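Local coordinates for protein argininosuccinate lyase (Chelativorans sp., PDB 6RXA) that is an engineered variant of EDDS lyase, a C-N lyase of the aspartase/fumarase superfamily whose parent enzyme cleaves ethylenediaminedisuccinate with release of fumarate, at residues M154-Y157 / E162-P165; S216-F221 / Q484-S489. The protein carries 2 engineered substitutions. One frame throughout, in Å; residues are numbered along the deposited sequence.

Interaction 1: M154-Y157 / E162-P165; sequences MVVY and EAQP
Glu162 lies alongside Tyr157 and reaches across to Val155 in the beta hairpin formed by strands 153-158 and 161-167. With CG anti to its carbonyl carbon (chi1 -64°) and an extended chain beyond, the glutamate runs beside the tyrosine in the same direction. From CB the chain leads to CG, which sits 3.6 Å from Tyr157 CE2 in an oblique approach to the ring. CD and OE1 then pass Val155, OE1 3.6 Å from Val155 CG1 in one of the valine's two conformers, so this touch is less certain. At the far end OE2 accepts a hydrogen bond from Asn363, although Glu266 of the second subunit brings a like charge close; the carboxylate stands 87° from the plane of the Tyr157 ring. Cutting the side chain back to an alanine is likely to leave Asn363 without its carboxylate acceptor and Tyr157 CE2 without its CG neighbour. Tyr157 OH is itself bonded to Glu266 of the second subunit.

Between the pairs Val155-Pro165 and Tyr157-Glu162, two residues, Ala163 and Gln164, stand against Val156 alone, a beta bulge. Two backbone bonds bind it: Val156 N to Gln164 O, 3.0 Å and almost straight at 170°, and Ala163 N to Val156 O, 2.8 Å. The bulge lies near a fumarate-binding site: Thr158, seen to bind fumarate in another structure of this protein, is close to Ala163. Thr203 of the third subunit packs on both Val156 and Ala163. The Ala163 methyl points toward strand 153-158, its CB 3.3 Å from Val156 O.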
# COMPACT_ATOMS: atom_id res chain seq x y z
N MET A 154 11.55 13.69 33.34
CA MET A 154 11.57 14.30 32.02
C MET A 154 10.11 14.48 31.61
O MET A 154 9.21 13.90 32.22
CB MET A 154 12.29 13.43 31.01
CG MET A 154 11.52 12.18 30.60
SD MET A 154 12.41 11.22 29.34
CE MET A 154 11.06 10.20 28.71
N VAL A 155 9.88 15.27 30.57
CA VAL A 155 8.52 15.45 30.09
C VAL A 155 8.16 14.37 29.08
O VAL A 155 9.00 13.87 28.32
CB VAL A 155 8.27 16.86 29.52
CG1 VAL A 155 8.68 17.92 30.53
CG2 VAL A 155 9.01 17.05 28.21
N VAL A 156 6.89 13.99 29.08
CA VAL A 156 6.28 13.25 27.99
C VAL A 156 5.59 14.25 27.07
O VAL A 156 5.13 15.32 27.51
CB VAL A 156 5.30 12.17 28.52
CG1 VAL A 156 4.06 12.80 29.12
CG2 VAL A 156 4.93 11.19 27.39
N TYR A 157 5.50 13.91 25.79
CA TYR A 157 4.91 14.74 24.75
C TYR A 157 3.60 14.14 24.27
O TYR A 157 3.44 12.91 24.22
CB TYR A 157 5.87 14.86 23.54
CG TYR A 157 7.16 15.55 23.89
CD1 TYR A 157 8.22 14.84 24.44
CD2 TYR A 157 7.29 16.92 23.72
CE1 TYR A 157 9.38 15.48 24.80
CE2 TYR A 157 8.44 17.58 24.08
CZ TYR A 157 9.49 16.85 24.63
OH TYR A 157 10.65 17.49 25.00
N GLU A 162 5.05 19.56 24.91
CA GLU A 162 5.28 19.07 26.27
C GLU A 162 3.96 18.93 27.00
O GLU A 162 3.14 19.87 27.01
CB GLU A 162 6.19 20.02 27.05
CG GLU A 162 7.60 20.13 26.49
CD GLU A 162 8.59 20.75 27.45
OE1 GLU A 162 8.25 20.92 28.63
OE2 GLU A 162 9.73 21.07 27.00
N ALA A 163 3.74 17.76 27.61
CA ALA A 163 2.46 17.41 28.21
C ALA A 163 2.51 17.40 29.73
O ALA A 163 1.94 18.30 30.36
CB ALA A 163 1.95 16.08 27.64
N GLN A 164 3.16 16.41 30.35
CA GLN A 164 3.24 16.31 31.81
C GLN A 164 4.56 15.65 32.17
O GLN A 164 5.23 15.04 31.33
CB GLN A 164 2.08 15.49 32.38
CG GLN A 164 0.69 16.11 32.22
CD GLN A 164 -0.42 15.20 32.72
OE1 GLN A 164 -0.18 14.03 33.05
NE2 GLN A 164 -1.64 15.72 32.76
N PRO A 165 4.96 15.73 33.45
CA PRO A 165 6.21 15.06 33.88
C PRO A 165 6.04 13.56 34.01
O PRO A 165 5.05 13.07 34.55
CB PRO A 165 6.50 15.71 35.24
CG PRO A 165 5.68 16.97 35.27
CD PRO A 165 4.44 16.62 34.51

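Interaction 2: S216-F221 / Q484-S489; sequences SALLGF and QTLADS
Leu218, with CG anti to its carbonyl carbon (chi1 -76°), and Leu486, with CG anti to its backbone N (chi1 -180°), are turned so that Leu218 CD2 and Leu486 CD1 come together where the two side chains cross at about a right angle. Here the Schellman motif that ends helix 212-218 abuts the long helix 451-500. Leu218 CD2 meets Leu486 CD1 at 4.2 Å, a methyl-to-methyl contact, and packs equally near Thr485 CG2 at the more exposed margin. Leu486 also lies against the last helical carbonyl: its CB is 3.9 Å from Leu218 O, and its CD2 is nearly as close to that oxygen. The other leucine of the turn, Leu219, brings its CD2 to 4.3 Å from Leu486 CD2. What joins the segments is therefore van der Waals packing, with Leu486 meeting both leucines of the helix end.

The turn is fixed by its own bonds, Phe221 N to Ser216 O at 3.0 Å and Gly220 N to Ala217 O at 3.1 Å, with Gly220 at positive phi as the C-prime residue. Helix 35-56 completes the apolar seam through Val52, on Leu218, and through Ile46 and Ala49, on Leu219. Arg125 of helix 112-147 bonds to Leu219 O and makes a cation-pi contact with Phe221. On the long helix, Thr485 O is gripped twice, by Ser489 N and, from the opposite face of the carbonyl plane, by Ser489 OG at 3.0 Å.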
# COMPACT_ATOMS: atom_id res chain seq x y z
N SER A 216 6.04 -34.78 8.41
CA SER A 216 5.89 -33.58 9.23
C SER A 216 6.78 -33.64 10.47
O SER A 216 7.51 -32.69 10.76
CB SER A 216 4.42 -33.46 9.63
OG SER A 216 4.18 -32.33 10.44
N ALA A 217 6.76 -34.77 11.18
CA ALA A 217 7.57 -34.90 12.38
C ALA A 217 9.06 -34.85 12.07
O ALA A 217 9.84 -34.22 12.80
CB ALA A 217 7.22 -36.22 13.07
N LEU A 218 9.48 -35.51 10.98
CA LEU A 218 10.89 -35.51 10.62
C LEU A 218 11.41 -34.11 10.31
O LEU A 218 12.61 -33.85 10.45
CB LEU A 218 11.08 -36.42 9.40
CG LEU A 218 11.05 -37.92 9.70
CD1 LEU A 218 10.93 -38.69 8.39
CD2 LEU A 218 12.30 -38.33 10.47
N LEU A 219 10.52 -33.20 9.89
CA LEU A 219 10.88 -31.84 9.52
C LEU A 219 10.54 -30.84 10.61
O LEU A 219 10.61 -29.63 10.37
CB LEU A 219 10.21 -31.45 8.21
CG LEU A 219 10.69 -32.26 7.00
CD1 LEU A 219 9.74 -32.07 5.84
CD2 LEU A 219 12.10 -31.87 6.59
N GLY A 220 10.18 -31.30 11.80
CA GLY A 220 9.96 -30.41 12.93
C GLY A 220 8.65 -29.66 12.97
O GLY A 220 8.48 -28.79 13.82
N PHE A 221 7.71 -29.97 12.08
CA PHE A 221 6.42 -29.28 12.11
C PHE A 221 5.59 -29.80 13.28
O PHE A 221 5.74 -30.93 13.73
CB PHE A 221 5.68 -29.51 10.81
CG PHE A 221 6.25 -28.78 9.63
CD1 PHE A 221 5.95 -27.45 9.41
CD2 PHE A 221 7.07 -29.43 8.71
CE1 PHE A 221 6.46 -26.77 8.31
CE2 PHE A 221 7.57 -28.76 7.61
CZ PHE A 221 7.26 -27.43 7.40
N GLN A 484 18.13 -33.69 14.09
CA GLN A 484 19.05 -34.77 14.45
C GLN A 484 18.42 -36.14 14.20
O GLN A 484 19.11 -37.06 13.74
CB GLN A 484 19.49 -34.63 15.91
CG GLN A 484 20.69 -35.49 16.27
CD GLN A 484 21.92 -35.15 15.45
OE1 GLN A 484 22.43 -34.03 15.51
NE2 GLN A 484 22.39 -36.10 14.66
N THR A 485 17.13 -36.29 14.51
CA THR A 485 16.44 -37.55 14.22
C THR A 485 16.51 -37.88 12.73
O THR A 485 16.78 -39.02 12.35
CB THR A 485 14.98 -37.47 14.68
OG1 THR A 485 14.90 -37.39 16.10
CG2 THR A 485 14.20 -38.70 14.21
N LEU A 486 16.27 -36.88 11.88
CA LEU A 486 16.35 -37.08 10.44
C LEU A 486 17.76 -37.47 10.02
O LEU A 486 17.96 -38.41 9.25
CB LEU A 486 15.90 -35.82 9.72
CG LEU A 486 15.90 -35.85 8.19
CD1 LEU A 486 15.13 -37.06 7.68
CD2 LEU A 486 15.34 -34.54 7.64
N ALA A 487 18.76 -36.74 10.53
CA ALA A 487 20.14 -37.05 10.17
C ALA A 487 20.51 -38.47 10.58
O ALA A 487 21.14 -39.21 9.81
CB ALA A 487 21.08 -36.02 10.80
N ASP A 488 20.10 -38.89 11.79
CA ASP A 488 20.35 -40.26 12.24
C ASP A 488 19.67 -41.28 11.34
O ASP A 488 20.25 -42.33 11.03
CB ASP A 488 19.82 -40.44 13.66
CG ASP A 488 20.65 -39.72 14.70
OD1 ASP A 488 21.70 -39.14 14.34
OD2 ASP A 488 20.24 -39.72 15.88
N SER A 489 18.43 -41.00 10.93
CA SER A 489 17.69 -41.93 10.09
C SER A 489 18.38 -42.10 8.74
O SER A 489 18.48 -43.22 8.22
CB SER A 489 16.26 -41.43 9.88
OG SER A 489 15.51 -41.47 11.08

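Overall arrangement
The two contacts lie on opposite sides of the chain's centre, 55 Å apart between centres and about 42 Å between nearest atoms, and share no helix or strand. Interaction 1 joins neighbouring strands of one hairpin through backbone hydrogen bonds; it is buried at a junction of subunits, near a site seen to bind fumarate, where Tyr157 OH and the Glu162 backbone bond to the second subunit while Asn363 of the same chain holds the Glu162 carboxylate. Interaction 2 brings together segments more than 260 residues apart, largely through leucine methyls, and no other subunit touches it. Its core is buried, yet Thr485 marks an exposed margin, and it lies away from the annotated sites, as packing within a single chain.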